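Local coordinates for predicted metal-dependent hydrolase of the TIM-barrel fold (Lactobacillus casei, PDB 2QPX), which is of unknown function but, with zinc ions bound in a TIM-barrel fold, is probably a metal-dependent hydrolase of the amidohydrolase superfamily, at residues Tyr172-Leu178 against Arg200-Lys204. Residues are numbered along the deposited sequence; the frame is centred on the assembly and turned at random.
Sequences YRVGLHL and RLTSK
R173 and V174 run beside T202 and K204 with no direct backbone hydrogen bond between the two segments: the CA atoms of R173 and T202 lie 5.3 Å apart, and a water bridges the gap by donating to the carbonyl oxygens of both residues. R173 illustrates how side chains and water can join two segments that share no backbone pairing. Its CG is anti to the carbonyl carbon (chi1 -58°) and the chain bends at chi2, bringing NH1 to L201 O at 2.9 Å, with an N-H...O angle of 157° and the oxygen near the guanidinium plane. NH1 also forms a salt bridge with E135, whose OE2 accepts from L201 N as well. R200 is modelled in two conformers; in one of them its CG lies 3.7 Å over the centre of one face of the R173 guanidinium, the two guanidinium planes turned 49° apart. The 3.1 Å approach of R173 NE to R200 NH1, two donors of like charge, belongs to that conformer and is doubtful. A leucine in place of R173 would probably leave L201 O without this donor and E135 without this cationic partner. In this amidohydrolase-type TIM barrel, 172-178 lies beside the zinc site: the ring of Y172 meets that of the zinc ligand H228. Segment 200-204 leads into helix 204-221, which begins at K204, with S203 as N-cap, its OG accepting from L206 N. V174 CG1 packs 3.8 Å from K204 CB and lies against T202 O. Beyond it K204 extends until chi4 turns NZ to H177 O, 2.7 Å away and above the carbonyl plane; H177 centres an inverse gamma turn. A second water links NZ to G175 O, and D208 supplies the ammonium with a salt-bridge partner.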
loop_
_atom_site.group_PDB
_atom_site.type_symbol
_atom_site.label_atom_id
_atom_site.label_comp_id
_atom_site.label_asym_id
_atom_site.label_seq_id
_atom_site.Cartn_x
_atom_site.Cartn_y
_atom_site.Cartn_z
ATOM N N TYR A 172 6.212 -9.120 16.926
ATOM C CA TYR A 172 5.062 -9.866 17.486
ATOM C C TYR A 172 4.729 -9.399 18.936
ATOM O O TYR A 172 3.610 -9.652 19.438
ATOM C CB TYR A 172 5.365 -11.366 17.574
ATOM C CG TYR A 172 5.425 -12.172 16.285
ATOM C CD1 TYR A 172 4.289 -12.498 15.594
ATOM C CD2 TYR A 172 6.624 -12.686 15.835
ATOM C CE1 TYR A 172 4.335 -13.294 14.456
ATOM C CE2 TYR A 172 6.696 -13.485 14.706
ATOM C CZ TYR A 172 5.560 -13.782 14.018
ATOM O OH TYR A 172 5.699 -14.606 12.891
ATOM N N ARG A 173 5.681 -8.773 19.622
ATOM C CA ARG A 173 5.561 -8.495 21.053
ATOM C C ARG A 173 5.274 -7.017 21.307
ATOM O O ARG A 173 4.389 -6.671 22.114
ATOM C CB ARG A 173 6.809 -8.942 21.811
ATOM C CG ARG A 173 7.152 -10.436 21.663
ATOM C CD ARG A 173 6.162 -11.262 22.374
ATOM N NE ARG A 173 6.316 -12.693 22.132
ATOM C CZ ARG A 173 7.139 -13.500 22.773
ATOM N NH1 ARG A 173 7.989 -13.059 23.698
ATOM N NH2 ARG A 173 7.110 -14.797 22.483
ATOM N N VAL A 174 6.039 -6.163 20.644
ATOM C CA VAL A 174 6.082 -4.724 20.927
ATOM C C VAL A 174 6.103 -3.819 19.702
ATOM O O VAL A 174 6.015 -2.590 19.827
ATOM C CB VAL A 174 7.287 -4.395 21.829
ATOM C CG1 VAL A 174 7.144 -5.084 23.209
ATOM C CG2 VAL A 174 8.629 -4.788 21.179
ATOM N N GLY A 175 6.263 -4.387 18.513
ATOM C CA GLY A 175 6.330 -3.605 17.327
ATOM C C GLY A 175 7.766 -3.216 16.992
ATOM O O GLY A 175 8.723 -3.606 17.692
ATOM N N LEU A 176 7.908 -2.439 15.924
ATOM C CA LEU A 176 9.209 -2.157 15.332
ATOM C C LEU A 176 9.688 -0.702 15.433
ATOM O O LEU A 176 10.677 -0.335 14.805
ATOM C CB LEU A 176 9.272 -2.610 13.864
ATOM C CG LEU A 176 9.184 -4.122 13.628
ATOM C CD1 LEU A 176 9.106 -4.375 12.115
ATOM C CD2 LEU A 176 10.389 -4.795 14.289
ATOM N N HIS A 177 9.007 0.119 16.254
ATOM C CA HIS A 177 9.432 1.491 16.452
ATOM C C HIS A 177 10.532 1.510 17.508
ATOM O O HIS A 177 10.331 1.942 18.649
ATOM C CB HIS A 177 8.230 2.351 16.843
ATOM C CG HIS A 177 8.431 3.808 16.606
ATOM N ND1 HIS A 177 9.673 4.375 16.401
ATOM C CD2 HIS A 177 7.544 4.828 16.628
ATOM C CE1 HIS A 177 9.533 5.684 16.278
ATOM N NE2 HIS A 177 8.250 5.978 16.389
ATOM N N LEU A 178 11.714 1.048 17.128
ATOM C CA LEU A 178 12.789 0.797 18.057
ATOM C C LEU A 178 13.453 2.127 18.447
ATOM O O LEU A 178 13.796 2.935 17.584
ATOM C CB LEU A 178 13.816 -0.124 17.434
ATOM C CG LEU A 178 13.337 -1.442 16.838
ATOM C CD1 LEU A 178 14.495 -2.180 16.176
ATOM C CD2 LEU A 178 12.582 -2.360 17.831
ATOM N N ARG A 200 6.421 -15.015 28.997
ATOM C CA ARG A 200 6.524 -14.289 27.726
ATOM C C ARG A 200 7.138 -12.893 27.915
ATOM O O ARG A 200 6.635 -12.117 28.715
ATOM C CB ARG A 200 5.101 -14.152 27.175
ATOM C CG ARG A 200 4.916 -13.715 25.744
ATOM C CD ARG A 200 3.427 -13.902 25.333
ATOM N NE ARG A 200 2.889 -12.706 24.695
ATOM C CZ ARG A 200 2.848 -12.481 23.388
ATOM N NH1 ARG A 200 3.293 -13.381 22.517
ATOM N NH2 ARG A 200 2.359 -11.334 22.942
ATOM N N LEU A 201 8.181 -12.576 27.157
ATOM C CA LEU A 201 8.798 -11.239 27.177
ATOM C C LEU A 201 7.965 -10.272 26.288
ATOM O O LEU A 201 7.861 -10.459 25.082
ATOM C CB LEU A 201 10.231 -11.310 26.678
ATOM C CG LEU A 201 10.987 -9.998 26.545
ATOM C CD1 LEU A 201 10.938 -9.185 27.874
ATOM C CD2 LEU A 201 12.398 -10.262 26.053
ATOM N N THR A 202 7.353 -9.278 26.916
ATOM C CA THR A 202 6.476 -8.308 26.268
ATOM C C THR A 202 6.817 -6.852 26.608
ATOM O O THR A 202 6.143 -5.943 26.136
ATOM C CB THR A 202 4.993 -8.576 26.618
ATOM O OG1 THR A 202 4.781 -8.375 28.028
ATOM C CG2 THR A 202 4.574 -10.011 26.172
ATOM N N SER A 203 7.869 -6.638 27.388
ATOM C CA SER A 203 8.252 -5.279 27.820
ATOM C C SER A 203 9.000 -4.541 26.683
ATOM O O SER A 203 10.104 -4.960 26.312
ATOM C CB SER A 203 9.221 -5.373 28.987
ATOM O OG SER A 203 9.772 -4.093 29.301
ATOM N N LYS A 204 8.398 -3.480 26.141
ATOM C CA LYS A 204 9.027 -2.671 25.114
ATOM C C LYS A 204 10.350 -2.038 25.596
ATOM O O LYS A 204 11.364 -2.112 24.886
ATOM C CB LYS A 204 8.067 -1.643 24.514
ATOM C CG LYS A 204 8.723 -0.841 23.400
ATOM C CD LYS A 204 7.717 -0.097 22.600
ATOM C CE LYS A 204 8.328 0.993 21.719
ATOM N NZ LYS A 204 9.319 0.527 20.722
HETATM O O HOH W 1 3.878 -5.341 24.792
HETATM O O HOH W 2 7.040 -0.331 18.506
HETATM O O HOH W 3 9.848 -1.909 19.818
#